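Local coordinates for 2-hydroxyhepta-2,4-diene-1, 7-dioateisomerase (Mycobacterium abscessus, PDB 3R6O), which probably isomerises 2-hydroxyhepta-2,4-diene-1,7-dioate, as a magnesium-binding member of the fumarylacetoacetate hydrolase family, at residues A[97-102]-A[183-188]; A[157-162]-A[304-309]; A[170-175]-A[272-277]; A[175-180]-A[260-265]. One frame throughout, in Å; residues are numbered along the deposited sequence.

Contact 1: residues A[97-102]-A[183-188]; sequences GAPIPE and GYMLAN
M185 and P99 meet at the thioether sulfur, and the two side chains cross obliquely rather than lying alongside each other. SD stands before the outer three-carbon end of the pyrrolidine: M185 SD is 3.8 Å from P99 CG, 3.8 Å from P99 CD and 3.9 Å from P99 CB. The near equality of these distances means that the sulfur is shared among the three carbons CB, CG and CD and does not rest on one of them. The shape of the methionine explains the approach. Its CG lies anti to the carbonyl carbon, the chain runs on nearly straight through chi2, and a bend at chi3 (-81°) then turns the terminal methyl off the proline ring. That methyl is left to I100, where M185 CE comes within 4.3 Å of I100 CG1, a loose touch beside the closer sulfur contact. No hydrogen bond joins the two segments; the contact is buried apolar packing between a strand and an irregular loop. The packing continues outward on the same residues. M185 also touches V164 of strand 155-165 and I279 of strand 279-281, P99 rests on T222, and I100 reaches V164 and I67 of helix 63-67. The loop that leads to strand 106-110 is thus laid against strand 181-192 of the large mixed sheet, with helix 63-67 beside it.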
loop_
_atom_site.group_PDB
_atom_site.type_symbol
_atom_site.label_atom_id
_atom_site.label_comp_id
_atom_site.label_asym_id
_atom_site.label_seq_id
_atom_site.Cartn_x
_atom_site.Cartn_y
_atom_site.Cartn_z
ATOM N N GLY A 97 8.918 -19.034 -3.785
ATOM C CA GLY A 97 8.742 -17.695 -3.304
ATOM C C GLY A 97 7.285 -17.346 -3.072
ATOM O O GLY A 97 6.388 -18.173 -3.280
ATOM N N ALA A 98 7.074 -16.095 -2.672
ATOM C CA ALA A 98 5.764 -15.485 -2.662
ATOM C C ALA A 98 5.200 -15.565 -4.096
ATOM O O ALA A 98 5.850 -15.114 -5.037
ATOM C CB ALA A 98 5.878 -14.016 -2.191
ATOM N N PRO A 99 4.019 -16.167 -4.279
ATOM C CA PRO A 99 3.514 -16.301 -5.663
ATOM C C PRO A 99 3.266 -14.960 -6.394
ATOM O O PRO A 99 3.487 -14.871 -7.615
ATOM C CB PRO A 99 2.214 -17.095 -5.481
ATOM C CG PRO A 99 2.408 -17.825 -4.172
ATOM C CD PRO A 99 3.145 -16.872 -3.313
ATOM N N ILE A 100 2.804 -13.944 -5.655
ATOM C CA ILE A 100 2.700 -12.573 -6.137
ATOM C C ILE A 100 3.733 -11.733 -5.381
ATOM O O ILE A 100 3.487 -11.297 -4.249
ATOM C CB ILE A 100 1.291 -11.983 -5.924
ATOM C CG1 ILE A 100 0.183 -12.949 -6.408
ATOM C CG2 ILE A 100 1.188 -10.549 -6.577
ATOM C CD1 ILE A 100 0.296 -13.368 -7.911
ATOM N N PRO A 101 4.913 -11.537 -5.985
ATOM C CA PRO A 101 5.970 -10.967 -5.168
ATOM C C PRO A 101 5.851 -9.459 -4.970
ATOM O O PRO A 101 6.391 -8.945 -4.007
ATOM C CB PRO A 101 7.255 -11.306 -5.915
ATOM C CG PRO A 101 6.896 -12.080 -7.113
ATOM C CD PRO A 101 5.415 -12.199 -7.197
ATOM N N GLU A 102 5.116 -8.777 -5.832
ATOM C CA GLU A 102 5.078 -7.286 -5.808
ATOM C C GLU A 102 3.666 -6.819 -6.078
ATOM O O GLU A 102 3.420 -6.177 -7.107
ATOM C CB GLU A 102 6.025 -6.711 -6.882
ATOM C CG GLU A 102 7.509 -6.871 -6.553
ATOM C CD GLU A 102 8.392 -5.962 -7.391
ATOM O OE1 GLU A 102 8.024 -4.770 -7.574
ATOM O OE2 GLU A 102 9.438 -6.443 -7.888
ATOM N N GLY A 183 -7.407 -15.788 -8.271
ATOM C CA GLY A 183 -7.314 -17.023 -7.499
ATOM C C GLY A 183 -7.074 -16.784 -6.015
ATOM O O GLY A 183 -7.404 -15.719 -5.494
ATOM N N TYR A 184 -6.507 -17.791 -5.356
ATOM C CA TYR A 184 -6.439 -17.815 -3.902
ATOM C C TYR A 184 -5.055 -18.251 -3.428
ATOM O O TYR A 184 -4.378 -19.052 -4.087
ATOM C CB TYR A 184 -7.433 -18.815 -3.325
ATOM C CG TYR A 184 -8.865 -18.800 -3.794
ATOM C CD1 TYR A 184 -9.858 -18.202 -3.029
ATOM C CD2 TYR A 184 -9.239 -19.474 -4.933
ATOM C CE1 TYR A 184 -11.184 -18.231 -3.424
ATOM C CE2 TYR A 184 -10.564 -19.529 -5.339
ATOM C CZ TYR A 184 -11.540 -18.907 -4.580
ATOM O OH TYR A 184 -12.852 -18.981 -4.991
ATOM N N MET A 185 -4.637 -17.762 -2.264
ATOM C CA MET A 185 -3.344 -18.155 -1.661
ATOM C C MET A 185 -3.516 -18.262 -0.156
ATOM O O MET A 185 -4.314 -17.507 0.441
ATOM C CB MET A 185 -2.277 -17.074 -1.817
ATOM C CG MET A 185 -2.037 -16.578 -3.160
ATOM S SD MET A 185 -0.497 -15.693 -3.081
ATOM C CE MET A 185 -0.972 -14.107 -2.411
ATOM N N LEU A 186 -2.738 -19.148 0.454
ATOM C CA LEU A 186 -2.639 -19.175 1.910
ATOM C C LEU A 186 -1.816 -17.954 2.310
ATOM O O LEU A 186 -0.939 -17.512 1.563
ATOM C CB LEU A 186 -1.964 -20.481 2.357
ATOM C CG LEU A 186 -2.150 -20.992 3.784
ATOM C CD1 LEU A 186 -3.618 -21.019 4.145
ATOM C CD2 LEU A 186 -1.482 -22.415 3.940
ATOM N N ALA A 187 -2.124 -17.358 3.455
ATOM C CA ALA A 187 -1.388 -16.205 3.908
ATOM C C ALA A 187 -1.333 -16.143 5.438
ATOM O O ALA A 187 -2.065 -16.869 6.115
ATOM C CB ALA A 187 -1.967 -14.894 3.324
ATOM N N ASN A 188 -0.473 -15.275 5.961
ATOM C CA ASN A 188 -0.507 -14.920 7.431
ATOM C C ASN A 188 -0.463 -13.407 7.657
ATOM O O ASN A 188 0.402 -12.728 7.113
ATOM C CB ASN A 188 0.645 -15.594 8.153
ATOM C CG ASN A 188 0.342 -15.820 9.652
ATOM O OD1 ASN A 188 0.230 -14.875 10.409
ATOM N ND2 ASN A 188 0.134 -17.073 10.037
#

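Contact 2: residues A[157-162]-A[304-309]; sequences YEIEIA and IEAHSA. With MG (magnesium ion), chain B.
I159 turns to A306 while the next residue along its strand, E160, turns the other way and grips a magnesium ion, so packing and metal binding share one short piece of chain. Across the segments the touch is slight: I159 CD1 lies 3.7 Å from A306 CB, methyl against methyl, and no hydrogen bond crosses. The isoleucine can reach so far because it is stretched out, with CG1 anti to the backbone N (chi1 -166°) and chi2 also extended. Strand 155-165 belongs to the large mixed sheet and strand 303-308 to the five-stranded one, so the contact joins the two sheets face to face, consistent with the beta-roll core of the fumarylacetoacetate hydrolase family. F240 of strand 239-244 packs on I159 as well. On the metal side, E160 OE2 binds magnesium at 2.3 Å, and D189 is the second protein ligand. The other oxygen, E160 OE1, accepts a hydrogen bond from G283 N, which fixes the rotation of the carboxylate. E158, a magnesium ligand of this protein too, here keeps OE1 3.2 Å from the ion, beyond bonding distance, while its OE2 is held in a salt bridge with R193.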
loop_
_atom_site.group_PDB
_atom_site.type_symbol
_atom_site.label_atom_id
_atom_site.label_comp_id
_atom_site.label_asym_id
_atom_site.label_seq_id
_atom_site.Cartn_x
_atom_site.Cartn_y
_atom_site.Cartn_z
ATOM N N TYR A 157 0.507 -14.401 15.216
ATOM C CA TYR A 157 0.189 -15.104 13.971
ATOM C C TYR A 157 -1.318 -15.028 13.690
ATOM O O TYR A 157 -2.141 -14.959 14.613
ATOM C CB TYR A 157 0.639 -16.584 14.079
ATOM C CG TYR A 157 0.057 -17.231 15.321
ATOM C CD1 TYR A 157 -1.202 -17.829 15.290
ATOM C CD2 TYR A 157 0.715 -17.140 16.549
ATOM C CE1 TYR A 157 -1.781 -18.375 16.470
ATOM C CE2 TYR A 157 0.158 -17.676 17.735
ATOM C CZ TYR A 157 -1.105 -18.280 17.690
ATOM O OH TYR A 157 -1.665 -18.836 18.850
ATOM N N GLU A 158 -1.666 -15.023 12.402
ATOM C CA GLU A 158 -3.048 -14.978 11.963
ATOM C C GLU A 158 -3.149 -15.647 10.599
ATOM O O GLU A 158 -2.891 -14.984 9.599
ATOM C CB GLU A 158 -3.494 -13.551 11.798
ATOM C CG GLU A 158 -3.350 -12.691 13.016
ATOM C CD GLU A 158 -3.932 -11.308 12.812
ATOM O OE1 GLU A 158 -3.593 -10.650 11.850
ATOM O OE2 GLU A 158 -4.756 -10.865 13.632
ATOM N N ILE A 159 -3.509 -16.918 10.570
ATOM C CA ILE A 159 -3.722 -17.635 9.301
ATOM C C ILE A 159 -4.951 -17.101 8.582
ATOM O O ILE A 159 -5.997 -16.918 9.167
ATOM C CB ILE A 159 -3.802 -19.164 9.494
ATOM C CG1 ILE A 159 -3.680 -19.881 8.140
ATOM C CG2 ILE A 159 -5.093 -19.620 10.300
ATOM C CD1 ILE A 159 -3.645 -21.461 8.298
ATOM N N GLU A 160 -4.793 -16.800 7.302
ATOM C CA GLU A 160 -5.899 -16.261 6.516
ATOM C C GLU A 160 -5.847 -16.814 5.105
ATOM O O GLU A 160 -4.784 -17.175 4.599
ATOM C CB GLU A 160 -5.816 -14.720 6.496
ATOM C CG GLU A 160 -5.537 -14.119 7.861
ATOM C CD GLU A 160 -5.923 -12.680 8.053
ATOM O OE1 GLU A 160 -6.576 -12.043 7.194
ATOM O OE2 GLU A 160 -5.553 -12.170 9.113
ATOM N N ILE A 161 -7.002 -16.827 4.464
ATOM C CA ILE A 161 -7.076 -17.087 3.063
ATOM C C ILE A 161 -7.077 -15.706 2.319
ATOM O O ILE A 161 -7.889 -14.799 2.633
ATOM C CB ILE A 161 -8.328 -17.947 2.702
ATOM C CG1 ILE A 161 -8.404 -19.255 3.521
ATOM C CG2 ILE A 161 -8.336 -18.272 1.197
ATOM C CD1 ILE A 161 -7.129 -20.130 3.524
ATOM N N ALA A 162 -6.171 -15.566 1.370
ATOM C CA ALA A 162 -6.075 -14.379 0.516
ATOM C C ALA A 162 -6.693 -14.635 -0.835
ATOM O O ALA A 162 -6.534 -15.722 -1.407
ATOM C CB ALA A 162 -4.594 -13.947 0.312
ATOM N N ILE A 304 6.092 -22.163 12.574
ATOM C CA ILE A 304 4.710 -22.092 12.170
ATOM C C ILE A 304 4.475 -23.025 10.983
ATOM O O ILE A 304 5.175 -22.934 9.959
ATOM C CB ILE A 304 4.304 -20.665 11.731
ATOM C CG1 ILE A 304 4.538 -19.661 12.860
ATOM C CG2 ILE A 304 2.824 -20.618 11.228
ATOM C CD1 ILE A 304 4.732 -18.229 12.340
ATOM N N GLU A 305 3.473 -23.890 11.144
ATOM C CA GLU A 305 3.039 -24.807 10.105
ATOM C C GLU A 305 1.570 -24.522 9.795
ATOM O O GLU A 305 0.700 -24.690 10.661
ATOM C CB GLU A 305 3.231 -26.275 10.553
ATOM C CG GLU A 305 4.659 -26.634 10.946
ATOM C CD GLU A 305 4.842 -27.002 12.437
ATOM O OE1 GLU A 305 3.902 -26.894 13.242
ATOM O OE2 GLU A 305 5.957 -27.377 12.813
ATOM N N ALA A 306 1.300 -24.086 8.572
ATOM C CA ALA A 306 -0.018 -23.737 8.116
ATOM C C ALA A 306 -0.337 -24.616 6.933
ATOM O O ALA A 306 0.549 -24.929 6.124
ATOM C CB ALA A 306 -0.108 -22.229 7.750
ATOM N N HIS A 307 -1.589 -25.047 6.856
ATOM C CA HIS A 307 -1.995 -26.062 5.893
ATOM C C HIS A 307 -3.416 -25.823 5.429
ATOM O O HIS A 307 -4.319 -25.498 6.224
ATOM C CB HIS A 307 -1.884 -27.484 6.525
ATOM C CG HIS A 307 -2.774 -28.501 5.883
ATOM N ND1 HIS A 307 -2.440 -29.155 4.714
ATOM C CD2 HIS A 307 -4.002 -28.961 6.235
ATOM C CE1 HIS A 307 -3.425 -29.967 4.372
ATOM N NE2 HIS A 307 -4.387 -29.860 5.275
ATOM N N SER A 308 -3.620 -25.991 4.131
ATOM C CA SER A 308 -4.938 -26.084 3.563
ATOM C C SER A 308 -4.853 -27.143 2.443
ATOM O O SER A 308 -3.820 -27.283 1.762
ATOM C CB SER A 308 -5.401 -24.690 3.137
ATOM O OG SER A 308 -6.398 -24.697 2.139
ATOM N N ALA A 309 -5.887 -27.953 2.293
ATOM C CA ALA A 309 -5.805 -29.058 1.338
ATOM C C ALA A 309 -5.550 -28.547 -0.098
ATOM O O ALA A 309 -4.800 -29.164 -0.854
ATOM C CB ALA A 309 -7.073 -29.928 1.397
HETATM MG MG MG B . -5.962 -9.977 9.823
#

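Contact 3: residues A[170-175]-A[272-277]; sequences YRIERS and IALRAG
Y170 brings its ring obliquely to the backbone of A273, CD1 leading, with Y170 CD1 3.7 Å from A273 N and 4.0 Å from A273 CB. The same atom, Y170 CD1, also lies 3.9 Å from the carbonyl carbon of the preceding residue, I272 C. A second, looser touch joins I172 CD1 to L274 CD1 at 4.4 Å, methyl to methyl. The tyrosine is swung into place by its first torsion: chi1 -180° points the ring directly away from the backbone N. Its neighbour then folds over it: R171 CD sits 3.4 Å above the plane of the Y170 ring, over its centre, and Y170 OH in turn stands 3.2 Å above the R171 guanidinium. Farther out, polar groups hold the pieces. R171 NE bonds to A270 O, I172 N to S269 OG, and the backbone of L274 pairs with that of G169. The second subunit closes the outer side: R171 NH1 makes a salt bridge with E321 of that subunit, P217 of that subunit packs on both Y170 and A273, and A273 O accepts a hydrogen bond from its T137. Two irregular connections, one entering strand 181-192 and the other running from helix 261-269 to strand 279-281, thereby meet beside the subunit boundary, both of them in contact with the partner chain: a loop-to-loop element of the dimer interface.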
loop_
_atom_site.group_PDB
_atom_site.type_symbol
_atom_site.label_atom_id
_atom_site.label_comp_id
_atom_site.label_asym_id
_atom_site.label_seq_id
_atom_site.Cartn_x
_atom_site.Cartn_y
_atom_site.Cartn_z
ATOM N N TYR A 170 -13.789 -1.198 -9.180
ATOM C CA TYR A 170 -14.145 -0.238 -8.154
ATOM C C TYR A 170 -15.662 -0.290 -8.021
ATOM O O TYR A 170 -16.361 -0.277 -9.028
ATOM C CB TYR A 170 -13.674 1.161 -8.547
ATOM C CG TYR A 170 -13.995 2.255 -7.530
ATOM C CD1 TYR A 170 -13.656 2.109 -6.175
ATOM C CD2 TYR A 170 -14.598 3.444 -7.931
ATOM C CE1 TYR A 170 -13.941 3.125 -5.244
ATOM C CE2 TYR A 170 -14.893 4.462 -7.010
ATOM C CZ TYR A 170 -14.559 4.293 -5.667
ATOM O OH TYR A 170 -14.868 5.302 -4.774
ATOM N N ARG A 171 -16.178 -0.370 -6.789
ATOM C CA ARG A 171 -17.624 -0.614 -6.557
ATOM C C ARG A 171 -18.093 -1.859 -7.345
ATOM O O ARG A 171 -19.094 -1.823 -8.075
ATOM C CB ARG A 171 -18.496 0.598 -6.898
ATOM C CG ARG A 171 -18.700 1.584 -5.763
ATOM C CD ARG A 171 -17.440 2.390 -5.466
ATOM N NE ARG A 171 -17.678 3.400 -4.441
ATOM C CZ ARG A 171 -18.056 4.656 -4.637
ATOM N NH1 ARG A 171 -18.305 5.150 -5.858
ATOM N NH2 ARG A 171 -18.214 5.435 -3.577
ATOM N N ILE A 172 -17.334 -2.929 -7.171
ATOM C CA ILE A 172 -17.615 -4.239 -7.739
ATOM C C ILE A 172 -18.866 -4.782 -7.086
ATOM O O ILE A 172 -18.977 -4.790 -5.864
ATOM C CB ILE A 172 -16.461 -5.206 -7.491
ATOM C CG1 ILE A 172 -15.173 -4.647 -8.096
ATOM C CG2 ILE A 172 -16.762 -6.650 -8.010
ATOM C CD1 ILE A 172 -13.984 -5.456 -7.745
ATOM N N GLU A 173 -19.812 -5.222 -7.906
ATOM C CA GLU A 173 -21.054 -5.765 -7.390
ATOM C C GLU A 173 -20.770 -7.214 -6.934
ATOM O O GLU A 173 -19.947 -7.939 -7.541
ATOM C CB GLU A 173 -22.145 -5.654 -8.475
ATOM C CG GLU A 173 -23.561 -5.281 -7.985
ATOM C CD GLU A 173 -23.664 -3.939 -7.273
ATOM O OE1 GLU A 173 -22.729 -3.110 -7.342
ATOM O OE2 GLU A 173 -24.710 -3.708 -6.636
ATOM N N ARG A 174 -21.423 -7.620 -5.855
ATOM C CA ARG A 174 -21.286 -8.955 -5.293
ATOM C C ARG A 174 -21.279 -10.076 -6.342
ATOM O O ARG A 174 -20.388 -10.902 -6.335
ATOM C CB ARG A 174 -22.437 -9.192 -4.316
ATOM C CG ARG A 174 -22.177 -10.194 -3.260
ATOM C CD ARG A 174 -23.371 -10.231 -2.291
ATOM N NE ARG A 174 -23.599 -8.894 -1.714
ATOM C CZ ARG A 174 -24.104 -8.649 -0.504
ATOM N NH1 ARG A 174 -24.495 -9.641 0.287
ATOM N NH2 ARG A 174 -24.236 -7.388 -0.096
ATOM N N SER A 175 -22.250 -10.096 -7.250
ATOM C CA SER A 175 -22.394 -11.221 -8.173
ATOM C C SER A 175 -21.301 -11.248 -9.252
ATOM O O SER A 175 -21.111 -12.255 -9.919
ATOM C CB SER A 175 -23.759 -11.189 -8.857
ATOM O OG SER A 175 -23.784 -10.130 -9.785
ATOM N N ILE A 272 -12.084 1.324 -1.995
ATOM C CA ILE A 272 -10.727 1.205 -2.568
ATOM C C ILE A 272 -10.748 0.591 -3.984
ATOM O O ILE A 272 -11.247 -0.500 -4.191
ATOM C CB ILE A 272 -9.796 0.347 -1.661
ATOM C CG1 ILE A 272 -9.641 1.039 -0.295
ATOM C CG2 ILE A 272 -8.441 0.165 -2.307
ATOM C CD1 ILE A 272 -8.978 0.149 0.791
ATOM N N ALA A 273 -10.214 1.327 -4.959
ATOM C CA ALA A 273 -10.097 0.845 -6.306
ATOM C C ALA A 273 -8.987 -0.215 -6.393
ATOM O O ALA A 273 -7.892 -0.031 -5.863
ATOM C CB ALA A 273 -9.834 2.030 -7.266
ATOM N N LEU A 274 -9.309 -1.356 -6.997
ATOM C CA LEU A 274 -8.405 -2.495 -7.032
ATOM C C LEU A 274 -7.810 -2.707 -8.433
ATOM O O LEU A 274 -8.484 -2.485 -9.431
ATOM C CB LEU A 274 -9.172 -3.749 -6.608
ATOM C CG LEU A 274 -9.762 -3.769 -5.206
ATOM C CD1 LEU A 274 -10.625 -5.064 -4.989
ATOM C CD2 LEU A 274 -8.641 -3.653 -4.171
ATOM N N ARG A 275 -6.556 -3.152 -8.476
ATOM C CA ARG A 275 -5.867 -3.520 -9.711
ATOM C C ARG A 275 -5.446 -4.984 -9.667
ATOM O O ARG A 275 -5.270 -5.572 -8.590
ATOM C CB ARG A 275 -4.606 -2.666 -9.854
ATOM C CG ARG A 275 -4.907 -1.168 -9.904
ATOM C CD ARG A 275 -3.681 -0.336 -10.045
ATOM N NE ARG A 275 -4.036 1.090 -10.136
ATOM C CZ ARG A 275 -3.244 2.120 -9.806
ATOM N NH1 ARG A 275 -1.999 1.943 -9.368
ATOM N NH2 ARG A 275 -3.726 3.359 -9.905
ATOM N N ALA A 276 -5.277 -5.548 -10.855
ATOM C CA ALA A 276 -4.646 -6.851 -10.999
ATOM C C ALA A 276 -3.347 -6.893 -10.220
ATOM O O ALA A 276 -2.506 -5.964 -10.282
ATOM C CB ALA A 276 -4.397 -7.183 -12.499
ATOM N N GLY A 277 -3.228 -7.966 -9.447
ATOM C CA GLY A 277 -2.073 -8.231 -8.625
ATOM C C GLY A 277 -2.248 -7.826 -7.188
ATOM O O GLY A 277 -1.449 -8.223 -6.355
#

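Contact 4: residues A[175-180]-A[260-265]; sequences SQAIKH and GFAEVV
The first turns of helix 261-269 bring A262 and V265 against A177, a small-residue contact between a helix and the helical turn, 3-10 over 178-180, that leads into strand 181-192. The methyl of A177 makes the close contacts from its side. Against the helix, A177 CB is 3.8 Å from V265 CB, 4.0 Å from A262 CB and 3.7 Å from A262 O, a packing approach to the carbonyl rather than a polar bond. V265 adds a branch to this, since chi1 171° carries CG1 to the far side from its own N, and V265 CG1 also comes within 3.8 Å of A177 CB. Small residues on both sides allow the backbones to draw close, and the alpha carbons of A177 and A262 are 5.2 Å apart. Each partner is braced within itself. In the 3-10 turn, H180 N bonds back to A177 O. At the start of the helix, G260 holds the N-cap position, and its N donates to E263 OE1 at 3.1 Å with an angle of 152°, from above the carboxylate plane, so the backbone N of the N-cap residue is tied to the side chain three residues on. E263 OE2 is engaged separately in a salt bridge with R174, just before the turn. Beyond the contact, I172 packs on V265 and F235 on A262, while the ring of F261 reaches Y184 on strand 181-192 and I161 and V163 on strand 155-165, seating the helix on the large sheet.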
loop_
_atom_site.group_PDB
_atom_site.type_symbol
_atom_site.label_atom_id
_atom_site.label_comp_id
_atom_site.label_asym_id
_atom_site.label_seq_id
_atom_site.Cartn_x
_atom_site.Cartn_y
_atom_site.Cartn_z
ATOM N N SER A 175 -22.250 -10.096 -7.250
ATOM C CA SER A 175 -22.394 -11.221 -8.173
ATOM C C SER A 175 -21.301 -11.248 -9.252
ATOM O O SER A 175 -21.111 -12.255 -9.919
ATOM C CB SER A 175 -23.759 -11.189 -8.857
ATOM O OG SER A 175 -23.784 -10.130 -9.785
ATOM N N GLN A 176 -20.611 -10.132 -9.415
ATOM C CA GLN A 176 -19.481 -9.984 -10.322
ATOM C C GLN A 176 -18.121 -10.103 -9.643
ATOM O O GLN A 176 -17.124 -10.161 -10.329
ATOM C CB GLN A 176 -19.518 -8.615 -11.007
ATOM C CG GLN A 176 -20.849 -8.160 -11.641
ATOM C CD GLN A 176 -21.231 -8.929 -12.877
ATOM O OE1 GLN A 176 -21.134 -10.138 -12.894
ATOM N NE2 GLN A 176 -21.668 -8.227 -13.929
ATOM N N ALA A 177 -18.069 -10.173 -8.312
ATOM C CA ALA A 177 -16.799 -10.313 -7.584
ATOM C C ALA A 177 -15.894 -11.435 -8.147
ATOM O O ALA A 177 -14.690 -11.256 -8.276
ATOM C CB ALA A 177 -17.063 -10.568 -6.136
ATOM N N ILE A 178 -16.479 -12.588 -8.455
ATOM C CA ILE A 178 -15.732 -13.771 -8.933
ATOM C C ILE A 178 -14.954 -13.480 -10.232
ATOM O O ILE A 178 -13.829 -13.997 -10.425
ATOM C CB ILE A 178 -16.671 -15.033 -9.098
ATOM C CG1 ILE A 178 -15.870 -16.287 -9.485
ATOM C CG2 ILE A 178 -17.779 -14.781 -10.160
ATOM C CD1 ILE A 178 -14.766 -16.665 -8.519
ATOM N N LYS A 179 -15.535 -12.640 -11.097
ATOM C CA LYS A 179 -14.910 -12.219 -12.359
ATOM C C LYS A 179 -13.628 -11.390 -12.173
ATOM O O LYS A 179 -12.848 -11.271 -13.132
ATOM C CB LYS A 179 -15.901 -11.421 -13.215
ATOM N N HIS A 180 -13.435 -10.825 -10.977
ATOM C CA HIS A 180 -12.260 -10.028 -10.628
ATOM C C HIS A 180 -11.203 -10.762 -9.804
ATOM O O HIS A 180 -10.190 -10.150 -9.428
ATOM C CB HIS A 180 -12.683 -8.753 -9.867
ATOM C CG HIS A 180 -13.504 -7.821 -10.687
ATOM N ND1 HIS A 180 -12.968 -6.743 -11.356
ATOM C CD2 HIS A 180 -14.828 -7.825 -10.971
ATOM C CE1 HIS A 180 -13.935 -6.119 -12.003
ATOM N NE2 HIS A 180 -15.073 -6.749 -11.777
ATOM N N GLY A 260 -18.462 -13.293 3.366
ATOM C CA GLY A 260 -17.895 -14.247 2.396
ATOM C C GLY A 260 -17.026 -13.586 1.343
ATOM O O GLY A 260 -17.030 -12.341 1.196
ATOM N N PHE A 261 -16.286 -14.408 0.597
ATOM C CA PHE A 261 -15.367 -13.902 -0.468
ATOM C C PHE A 261 -15.966 -12.822 -1.382
ATOM O O PHE A 261 -15.345 -11.765 -1.624
ATOM C CB PHE A 261 -14.837 -15.048 -1.345
ATOM C CG PHE A 261 -13.835 -15.934 -0.666
ATOM C CD1 PHE A 261 -12.567 -15.428 -0.272
ATOM C CD2 PHE A 261 -14.127 -17.262 -0.417
ATOM C CE1 PHE A 261 -11.646 -16.263 0.356
ATOM C CE2 PHE A 261 -13.209 -18.102 0.198
ATOM C CZ PHE A 261 -11.963 -17.607 0.589
ATOM N N ALA A 262 -17.174 -13.062 -1.875
ATOM C CA ALA A 262 -17.805 -12.111 -2.774
ATOM C C ALA A 262 -18.095 -10.789 -2.063
ATOM O O ALA A 262 -17.816 -9.720 -2.584
ATOM C CB ALA A 262 -19.091 -12.746 -3.432
ATOM N N GLU A 263 -18.596 -10.871 -0.842
ATOM C CA GLU A 263 -18.914 -9.691 -0.051
ATOM C C GLU A 263 -17.678 -8.926 0.403
ATOM O O GLU A 263 -17.734 -7.701 0.551
ATOM C CB GLU A 263 -19.719 -10.095 1.179
ATOM C CG GLU A 263 -21.074 -10.621 0.915
ATOM C CD GLU A 263 -21.707 -11.196 2.188
ATOM O OE1 GLU A 263 -21.292 -12.304 2.664
ATOM O OE2 GLU A 263 -22.624 -10.517 2.707
ATOM N N VAL A 264 -16.594 -9.650 0.656
ATOM C CA VAL A 264 -15.254 -9.056 0.890
ATOM C C VAL A 264 -14.838 -8.167 -0.288
ATOM O O VAL A 264 -14.549 -6.984 -0.107
ATOM C CB VAL A 264 -14.208 -10.138 1.200
ATOM C CG1 VAL A 264 -12.761 -9.580 1.169
ATOM C CG2 VAL A 264 -14.464 -10.732 2.615
ATOM N N VAL A 265 -14.912 -8.714 -1.503
ATOM C CA VAL A 265 -14.530 -7.960 -2.691
ATOM C C VAL A 265 -15.426 -6.728 -2.892
ATOM O O VAL A 265 -14.933 -5.625 -3.202
ATOM C CB VAL A 265 -14.535 -8.845 -3.936
ATOM C CG1 VAL A 265 -14.360 -7.999 -5.201
ATOM C CG2 VAL A 265 -13.442 -9.922 -3.825
#

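Overall arrangement
Contacts 1 and 2 lie in the core, about 11 Å apart between centres, and draw on neighbouring strands of one sheet: N188 of contact 1 accepts a hydrogen bond from the backbone N of E158 in contact 2. Contacts 3 and 4 lie farther out, joined by shared S175 and by side chains that reach from one to the other. None of the four has a hydrogen bond across its segments, and each rests largely on apolar packing, with main-chain atoms taking part in contacts 3 and 4; what differs is the setting. Contact 2 backs onto a metal site, contact 1 is wholly apolar packing, contact 3 borders the second subunit, and contact 4 is helix packing that F261 links to both core contacts.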